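NeuRonal IgCAM-5 (Caenorhabditis elegans, PDB 6ON6) probably acts as a neuronal cell-surface adhesion receptor, whose first immunoglobulin domain, the part crystallised here, pairs with a second copy of itself. Local coordinates at residues V38-A43 against W76-K81; R48-D53 against N61-K66. All blocks are in the same frame, centred on the assembly; numbering follows the deposited sequence.

Contact 1 of 2, residues V38-A43 against W76-K81; sequences VAFVKA and WVLTIK
The F40 ring has L78 CB over one face, and W76 O lies at its edge, near the ring plane. The W76 indole takes V38 CG2 over one face of its six-membered ring. This is the core of an immunoglobulin sandwich. Strand 38-42 (C) belongs to one sheet and strand 75-80 (E) to the other, and the axes of segments 38-42 and 76-80 cross at -27°. No hydrogen bond joins the segments. V38, F40, W76 and L78 all point inward, while A39 points away and packs on L49 of the second subunit. V38 CG2 sits 4.1 Å from the centroid of the W76 six-membered ring, almost on its normal. It gets there because it stands anti to the carbonyl carbon of V38. L78 CB makes a similar CH-pi contact, 4.0 Å from the F40 centroid but shifted toward the rim. F40 also touches C28 and C93, the disulfide pair, and probably stands where many immunoglobulin domains have the core tryptophan. An alanine in place of F40 is likely to open a gap beside the disulfide and leave L78 without its ring. L78 CD2 packs 3.8 Å from F40 CD1, and F40 CZ stops 3.6 Å from W76 O.

Contact 2 of 2, residues R48-D53 against N61-K66; sequences RLLSFD and NKYELK
Two apolar groups touch the D53 backbone oxygen: L65 CD2 lies 3.4 Å from D53 O, and W76 CZ3 packs on it as well. No hydrogen bond crosses between the two segments. Next along, S51 CB meets L65 CD2 at 3.8 Å. The L65 methyls reach across because CG is anti to the backbone N (chi1 176°). At the other end L50 CD2 lies over one face of the Y63 ring as a CH-pi contact, 4.1 Å from the centroid. It is offset toward the hydroxyl end, so L50 CD2 is 3.7 Å from Y63 CZ and 3.8 Å from Y63 OH. K62 CG lies over the opposite face, so the ring has a neighbour on both. The K62 amino group bonds D87 in a salt bridge and also K81 O. L50 and S51 form a classic beta bulge opposite F40. The bulge turns both of their side chains toward 61-66, where regular strand neighbours would point to opposite sides. F52 points away, and its ring stacks on F52 of the second subunit. Strands C' (48-52) and D (63-69) thus meet across one margin of the sandwich, consistent with a V-type immunoglobulin fold.

Overall arrangement
Contact 1 lies near the centre of the domain, and contact 2 closes the sandwich on one side. Both join the same two sheets. Strands 38-42 and 48-52 are neighbours in one, and 75-80 and 63-69 in the other. Contact 2 is nested in the chain between the segments of contact 1. Main-chain pairing of F40 O with L50 N and V38 O with D53 N ties them together. Contact 1 is wholly buried, with two aromatic rings. Contact 2 is also buried, though L65 and D53 are partly exposed; it has one ring, S51 OG and D53 O. The outer face of strands 38-42 and 48-52 meets the second subunit, so the homodimer interface backs onto both contacts.

Contact 1 of 2, residues V38-A43 against W76-K81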
ATOM      1  N   VAL A  38      -0.735   8.813  -6.342  1.00 32.79           N
ATOM      2  CA  VAL A  38      -0.954   7.510  -6.969  1.00 32.00           C
ATOM      3  C   VAL A  38      -0.086   6.482  -6.254  1.00 29.81           C
ATOM      4  O   VAL A  38       1.118   6.705  -6.060  1.00 29.79           O
ATOM      5  CB  VAL A  38      -0.558   7.526  -8.455  1.00 30.49           C
ATOM      6  CG1 VAL A  38      -0.726   6.164  -9.082  1.00 35.01           C
ATOM      7  CG2 VAL A  38      -1.415   8.513  -9.226  1.00 30.83           C
ATOM      8  N   ALA A  39      -0.681   5.350  -5.905  1.00 27.03           N
ATOM      9  CA  ALA A  39       0.077   4.249  -5.310  1.00 24.90           C
ATOM     10  C   ALA A  39      -0.226   2.974  -6.081  1.00 24.12           C
ATOM     11  O   ALA A  39      -1.351   2.761  -6.511  1.00 27.15           O
ATOM     12  CB  ALA A  39      -0.267   4.074  -3.818  1.00 27.57           C
ATOM     13  N   PHE A  40       0.777   2.118  -6.271  1.00 25.70           N
ATOM     14  CA  PHE A  40       0.558   0.791  -6.846  1.00 23.08           C
ATOM     15  C   PHE A  40       0.716  -0.245  -5.747  1.00 23.59           C
ATOM     16  O   PHE A  40       1.647  -0.163  -4.945  1.00 24.77           O
ATOM     17  CB  PHE A  40       1.577   0.453  -7.935  1.00 24.36           C
ATOM     18  CG  PHE A  40       1.284   1.114  -9.244  1.00 22.95           C
ATOM     19  CD1 PHE A  40       0.673   0.424 -10.281  1.00 25.77           C
ATOM     20  CD2 PHE A  40       1.641   2.427  -9.455  1.00 29.75           C
ATOM     21  CE1 PHE A  40       0.392   1.054 -11.502  1.00 27.66           C
ATOM     22  CE2 PHE A  40       1.361   3.051 -10.674  1.00 28.34           C
ATOM     23  CZ  PHE A  40       0.791   2.333 -11.697  1.00 27.53           C
ATOM     24  N   VAL A  41      -0.197  -1.208  -5.701  1.00 25.57           N
ATOM     25  CA  VAL A  41      -0.197  -2.206  -4.636  1.00 26.46           C
ATOM     26  C   VAL A  41      -0.436  -3.578  -5.264  1.00 28.88           C
ATOM     27  O   VAL A  41      -1.078  -3.701  -6.304  1.00 29.00           O
ATOM     28  CB  VAL A  41      -1.280  -1.823  -3.599  1.00 28.84           C
ATOM     29  CG1 VAL A  41      -1.372  -2.804  -2.521  1.00 39.98           C
ATOM     30  CG2 VAL A  41      -0.998  -0.464  -2.970  1.00 32.67           C
ATOM     31  N   LYS A  42       0.139  -4.619  -4.671  1.00 28.38           N
ATOM     32  CA  LYS A  42      -0.178  -5.989  -5.048  1.00 26.72           C
ATOM     33  C   LYS A  42      -1.079  -6.581  -3.979  1.00 30.59           C
ATOM     34  O   LYS A  42      -0.735  -6.533  -2.786  1.00 30.73           O
ATOM     35  CB  LYS A  42       1.078  -6.861  -5.134  1.00 31.90           C
ATOM     36  CG  LYS A  42       0.754  -8.127  -5.899  1.00 37.64           C
ATOM     37  CD  LYS A  42       1.752  -9.188  -5.721  1.00 41.70           C
ATOM     38  CE  LYS A  42       1.228 -10.421  -6.397  1.00 39.13           C
ATOM     39  NZ  LYS A  42       2.109 -11.529  -6.071  1.00 44.89           N
ATOM     40  N   ALA A  43      -2.147  -7.250  -4.404  1.00 31.14           N
ATOM     41  CA  ALA A  43      -3.028  -7.930  -3.462  1.00 36.80           C
ATOM     42  C   ALA A  43      -2.370  -9.240  -3.061  1.00 38.32           C
ATOM     43  O   ALA A  43      -1.960 -10.034  -3.915  1.00 44.92           O
ATOM     44  CB  ALA A  43      -4.406  -8.195  -4.066  1.00 40.51           C
ATOM     45  N   TRP A  76       1.173   6.388 -15.735  1.00 27.37           N
ATOM     46  CA  TRP A  76       2.022   5.838 -14.687  1.00 28.83           C
ATOM     47  C   TRP A  76       2.210   4.374 -15.042  1.00 26.93           C
ATOM     48  O   TRP A  76       1.248   3.603 -15.040  1.00 24.50           O
ATOM     49  CB  TRP A  76       1.311   6.029 -13.351  1.00 31.35           C
ATOM     50  CG  TRP A  76       1.078   7.495 -13.013  1.00 35.57           C
ATOM     51  CD1 TRP A  76       0.198   8.340 -13.626  1.00 35.47           C
ATOM     52  CD2 TRP A  76       1.718   8.270 -11.982  1.00 33.05           C
ATOM     53  NE1 TRP A  76       0.258   9.584 -13.050  1.00 37.20           N
ATOM     54  CE2 TRP A  76       1.182   9.572 -12.044  1.00 38.45           C
ATOM     55  CE3 TRP A  76       2.708   7.991 -11.026  1.00 32.82           C
ATOM     56  CZ2 TRP A  76       1.578  10.591 -11.174  1.00 36.79           C
ATOM     57  CZ3 TRP A  76       3.099   8.999 -10.175  1.00 37.14           C
ATOM     58  CH2 TRP A  76       2.534  10.288 -10.253  1.00 39.32           C
ATOM     59  N   VAL A  77       3.442   3.976 -15.362  1.00 26.14           N
ATOM     60  CA  VAL A  77       3.707   2.636 -15.867  1.00 23.13           C
ATOM     61  C   VAL A  77       4.566   1.910 -14.849  1.00 23.72           C
ATOM     62  O   VAL A  77       5.697   2.335 -14.566  1.00 25.59           O
ATOM     63  CB  VAL A  77       4.433   2.665 -17.215  1.00 25.03           C
ATOM     64  CG1 VAL A  77       4.632   1.257 -17.724  1.00 26.38           C
ATOM     65  CG2 VAL A  77       3.648   3.484 -18.226  1.00 28.26           C
ATOM     66  N   LEU A  78       4.021   0.838 -14.306  1.00 23.10           N
ATOM     67  CA  LEU A  78       4.741  -0.036 -13.390  1.00 22.36           C
ATOM     68  C   LEU A  78       5.218  -1.252 -14.175  1.00 20.82           C
ATOM     69  O   LEU A  78       4.411  -1.974 -14.765  1.00 22.81           O
ATOM     70  CB  LEU A  78       3.789  -0.501 -12.298  1.00 27.00           C
ATOM     71  CG  LEU A  78       4.479  -1.463 -11.342  1.00 34.56           C
ATOM     72  CD1 LEU A  78       5.417  -0.675 -10.439  1.00 36.20           C
ATOM     73  CD2 LEU A  78       3.395  -2.145 -10.571  1.00 36.29           C
ATOM     74  N   THR A  79       6.525  -1.482 -14.191  1.00 22.81           N
ATOM     75  CA  THR A  79       7.072  -2.676 -14.826  1.00 21.22           C
ATOM     76  C   THR A  79       7.422  -3.701 -13.763  1.00 22.09           C
ATOM     77  O   THR A  79       8.054  -3.356 -12.757  1.00 23.34           O
ATOM     78  CB  THR A  79       8.335  -2.329 -15.610  1.00 22.68           C
ATOM     79  OG1 THR A  79       8.000  -1.384 -16.627  1.00 24.40           O
ATOM     80  CG2 THR A  79       8.958  -3.554 -16.222  1.00 23.37           C
ATOM     81  N   ILE A  80       6.964  -4.928 -13.968  1.00 21.16           N
ATOM     82  CA  ILE A  80       7.440  -6.081 -13.190  1.00 21.07           C
ATOM     83  C   ILE A  80       8.457  -6.794 -14.054  1.00 19.78           C
ATOM     84  O   ILE A  80       8.133  -7.357 -15.104  1.00 19.50           O
ATOM     85  CB  ILE A  80       6.299  -7.027 -12.811  1.00 23.41           C
ATOM     86  CG1 ILE A  80       5.224  -6.228 -12.083  1.00 26.98           C
ATOM     87  CG2 ILE A  80       6.803  -8.118 -11.868  1.00 25.31           C
ATOM     88  CD1 ILE A  80       3.923  -6.439 -12.618  1.00 34.42           C
ATOM     89  N   LYS A  81       9.711  -6.735 -13.642  1.00 20.05           N
ATOM     90  CA  LYS A  81      10.769  -7.368 -14.408  1.00 20.25           C
ATOM     91  C   LYS A  81      10.869  -8.838 -14.035  1.00 20.08           C
ATOM     92  O   LYS A  81      10.643  -9.221 -12.880  1.00 20.91           O
ATOM     93  CB  LYS A  81      12.104  -6.694 -14.077  1.00 21.97           C
ATOM     94  CG  LYS A  81      12.160  -5.179 -14.433  1.00 26.98           C
ATOM     95  CD  LYS A  81      12.315  -4.991 -15.913  1.00 32.35           C
ATOM     96  CE  LYS A  81      13.768  -5.337 -16.290  1.00 41.57           C
ATOM     97  NZ  LYS A  81      14.071  -5.214 -17.759  1.00 42.94           N
TER

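Contact 2 of 2, residues R48-D53 against N61-K66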
ATOM      1  N   ARG A  48       1.344  -5.778  -0.596  1.00 34.79           N
ATOM      2  CA  ARG A  48       2.654  -5.164  -0.724  1.00 31.88           C
ATOM      3  C   ARG A  48       2.481  -3.834  -1.419  1.00 28.03           C
ATOM      4  O   ARG A  48       1.969  -3.785  -2.541  1.00 31.23           O
ATOM      5  CB  ARG A  48       3.549  -6.044  -1.569  1.00 35.42           C
ATOM      6  CG  ARG A  48       3.875  -7.363  -0.894  1.00 41.97           C
ATOM      7  CD  ARG A  48       4.554  -7.159   0.439  1.00 48.91           C
ATOM      8  NE  ARG A  48       5.026  -8.437   0.966  1.00 52.88           N
ATOM      9  CZ  ARG A  48       6.176  -9.011   0.612  1.00 54.84           C
ATOM     10  NH1 ARG A  48       6.981  -8.416  -0.267  1.00 56.44           N
ATOM     11  NH2 ARG A  48       6.525 -10.180   1.135  1.00 54.22           N
ATOM     12  N   LEU A  49       2.889  -2.761  -0.762  1.00 28.96           N
ATOM     13  CA  LEU A  49       3.065  -1.502  -1.463  1.00 26.70           C
ATOM     14  C   LEU A  49       4.211  -1.640  -2.463  1.00 25.85           C
ATOM     15  O   LEU A  49       5.324  -2.081  -2.114  1.00 30.09           O
ATOM     16  CB  LEU A  49       3.336  -0.377  -0.472  1.00 26.83           C
ATOM     17  CG  LEU A  49       3.554   1.016  -1.083  1.00 27.83           C
ATOM     18  CD1 LEU A  49       2.285   1.522  -1.770  1.00 28.01           C
ATOM     19  CD2 LEU A  49       4.011   2.018  -0.007  1.00 30.45           C
ATOM     20  N   LEU A  50       3.940  -1.277  -3.725  1.00 25.97           N
ATOM     21  CA  LEU A  50       4.954  -1.345  -4.767  1.00 23.95           C
ATOM     22  C   LEU A  50       5.526   0.017  -5.128  1.00 25.87           C
ATOM     23  O   LEU A  50       6.727   0.108  -5.412  1.00 27.11           O
ATOM     24  CB  LEU A  50       4.391  -2.009  -6.027  1.00 25.29           C
ATOM     25  CG  LEU A  50       3.769  -3.380  -5.825  1.00 24.48           C
ATOM     26  CD1 LEU A  50       3.200  -3.911  -7.124  1.00 26.77           C
ATOM     27  CD2 LEU A  50       4.810  -4.354  -5.292  1.00 29.04           C
ATOM     28  N   SER A  51       4.720   1.082  -5.071  1.00 25.72           N
ATOM     29  CA  SER A  51       5.225   2.418  -5.351  1.00 26.68           C
ATOM     30  C   SER A  51       4.289   3.420  -4.720  1.00 28.73           C
ATOM     31  O   SER A  51       3.113   3.128  -4.511  1.00 29.16           O
ATOM     32  CB  SER A  51       5.342   2.713  -6.848  1.00 25.70           C
ATOM     33  OG  SER A  51       4.050   2.703  -7.464  1.00 28.84           O
ATOM     34  N   PHE A  52       4.833   4.594  -4.412  1.00 28.81           N
ATOM     35  CA  PHE A  52       4.061   5.708  -3.878  1.00 30.22           C
ATOM     36  C   PHE A  52       4.498   6.971  -4.599  1.00 32.26           C
ATOM     37  O   PHE A  52       5.693   7.271  -4.647  1.00 31.84           O
ATOM     38  CB  PHE A  52       4.295   5.874  -2.371  1.00 31.44           C
ATOM     39  CG  PHE A  52       3.504   7.000  -1.791  1.00 31.13           C
ATOM     40  CD1 PHE A  52       2.151   6.860  -1.524  1.00 32.08           C
ATOM     41  CD2 PHE A  52       4.091   8.227  -1.583  1.00 37.94           C
ATOM     42  CE1 PHE A  52       1.409   7.914  -1.026  1.00 33.32           C
ATOM     43  CE2 PHE A  52       3.343   9.292  -1.092  1.00 34.36           C
ATOM     44  CZ  PHE A  52       2.005   9.132  -0.812  1.00 33.10           C
ATOM     45  N   ASP A  53       3.537   7.714  -5.148  1.00 29.78           N
ATOM     46  CA  ASP A  53       3.897   8.913  -5.895  1.00 31.97           C
ATOM     47  C   ASP A  53       4.928   8.519  -6.956  1.00 33.00           C
ATOM     48  O   ASP A  53       4.666   7.606  -7.747  1.00 31.27           O
ATOM     49  CB  ASP A  53       4.358  10.004  -4.909  1.00 36.32           C
ATOM     50  CG  ASP A  53       4.421  11.396  -5.525  1.00 41.23           C
ATOM     51  OD1 ASP A  53       3.804  11.634  -6.587  1.00 38.35           O
ATOM     52  OD2 ASP A  53       5.114  12.256  -4.930  1.00 44.05           O
ATOM     53  N   ASN A  61      15.573  -3.033  -8.759  1.00 36.45           N
ATOM     54  CA  ASN A  61      15.907  -3.910  -9.879  1.00 35.16           C
ATOM     55  C   ASN A  61      14.755  -4.823 -10.283  1.00 35.05           C
ATOM     56  O   ASN A  61      14.851  -5.492 -11.325  1.00 37.91           O
ATOM     57  CB  ASN A  61      17.150  -4.752  -9.564  1.00 42.01           C
ATOM     58  CG  ASN A  61      18.392  -3.908  -9.424  1.00 49.91           C
ATOM     59  OD1 ASN A  61      18.544  -2.899 -10.118  1.00 49.85           O
ATOM     60  ND2 ASN A  61      19.283  -4.303  -8.515  1.00 54.30           N
ATOM     61  N   LYS A  62      13.696  -4.893  -9.481  1.00 32.14           N
ATOM     62  CA  LYS A  62      12.544  -5.753  -9.757  1.00 28.58           C
ATOM     63  C   LYS A  62      11.334  -4.992 -10.310  1.00 28.53           C
ATOM     64  O   LYS A  62      10.652  -5.465 -11.221  1.00 28.97           O
ATOM     65  CB  LYS A  62      12.118  -6.428  -8.454  1.00 29.87           C
ATOM     66  CG  LYS A  62      10.855  -7.310  -8.603  1.00 30.97           C
ATOM     67  CD  LYS A  62      11.106  -8.485  -9.572  1.00 31.20           C
ATOM     68  CE  LYS A  62       9.858  -9.409  -9.619  1.00 28.30           C
ATOM     69  NZ  LYS A  62      10.104 -10.663 -10.425  1.00 27.55           N
ATOM     70  N   TYR A  63      11.050  -3.837  -9.756  1.00 32.50           N
ATOM     71  CA  TYR A  63       9.922  -3.008 -10.140  1.00 28.87           C
ATOM     72  C   TYR A  63      10.512  -1.708 -10.611  1.00 32.41           C
ATOM     73  O   TYR A  63      11.451  -1.169  -9.997  1.00 35.72           O
ATOM     74  CB  TYR A  63       9.117  -2.687  -8.926  1.00 31.79           C
ATOM     75  CG  TYR A  63       8.529  -3.893  -8.298  1.00 29.69           C
ATOM     76  CD1 TYR A  63       7.515  -4.594  -8.926  1.00 33.25           C
ATOM     77  CD2 TYR A  63       9.011  -4.357  -7.094  1.00 29.68           C
ATOM     78  CE1 TYR A  63       6.989  -5.726  -8.358  1.00 31.48           C
ATOM     79  CE2 TYR A  63       8.490  -5.456  -6.515  1.00 27.82           C
ATOM     80  CZ  TYR A  63       7.473  -6.140  -7.137  1.00 33.81           C
ATOM     81  OH  TYR A  63       6.978  -7.258  -6.533  1.00 31.88           O
ATOM     82  N   GLU A  64       9.963  -1.215 -11.701  1.00 28.43           N
ATOM     83  CA  GLU A  64      10.336   0.081 -12.196  1.00 30.06           C
ATOM     84  C   GLU A  64       9.064   0.888 -12.297  1.00 27.82           C
ATOM     85  O   GLU A  64       7.987   0.358 -12.581  1.00 29.36           O
ATOM     86  CB  GLU A  64      11.047  -0.003 -13.555  1.00 30.38           C
ATOM     87  CG  GLU A  64      12.281  -0.890 -13.549  1.00 34.10           C
ATOM     88  CD  GLU A  64      13.035  -0.849 -14.862  1.00 41.60           C
ATOM     89  OE1 GLU A  64      12.508  -0.234 -15.814  1.00 46.00           O
ATOM     90  OE2 GLU A  64      14.159  -1.410 -14.930  1.00 47.63           O
ATOM     91  N   LEU A  65       9.189   2.162 -12.035  1.00 28.83           N
ATOM     92  CA  LEU A  65       8.057   3.051 -12.174  1.00 28.54           C
ATOM     93  C   LEU A  65       8.483   4.203 -13.051  1.00 30.21           C
ATOM     94  O   LEU A  65       9.523   4.820 -12.805  1.00 32.25           O
ATOM     95  CB  LEU A  65       7.587   3.591 -10.830  1.00 30.25           C
ATOM     96  CG  LEU A  65       6.453   4.603 -10.915  1.00 29.02           C
ATOM     97  CD1 LEU A  65       5.183   3.898 -11.314  1.00 29.72           C
ATOM     98  CD2 LEU A  65       6.330   5.251  -9.569  1.00 33.05           C
ATOM     99  N   LYS A  66       7.691   4.463 -14.088  1.00 26.97           N
ATOM    100  CA  LYS A  66       7.852   5.652 -14.910  1.00 30.60           C
ATOM    101  C   LYS A  66       6.657   6.525 -14.610  1.00 31.22           C
ATOM    102  O   LYS A  66       5.574   6.326 -15.176  1.00 29.14           O
ATOM    103  CB  LYS A  66       7.943   5.297 -16.391  1.00 31.93           C
ATOM    104  CG  LYS A  66       9.259   4.600 -16.684  1.00 30.25           C
ATOM    105  CD  LYS A  66       9.472   4.359 -18.158  1.00 35.07           C
ATOM    106  CE  LYS A  66       8.455   3.370 -18.732  1.00 40.97           C
ATOM    107  NZ  LYS A  66       8.851   1.956 -18.406  1.00 43.45           N
TER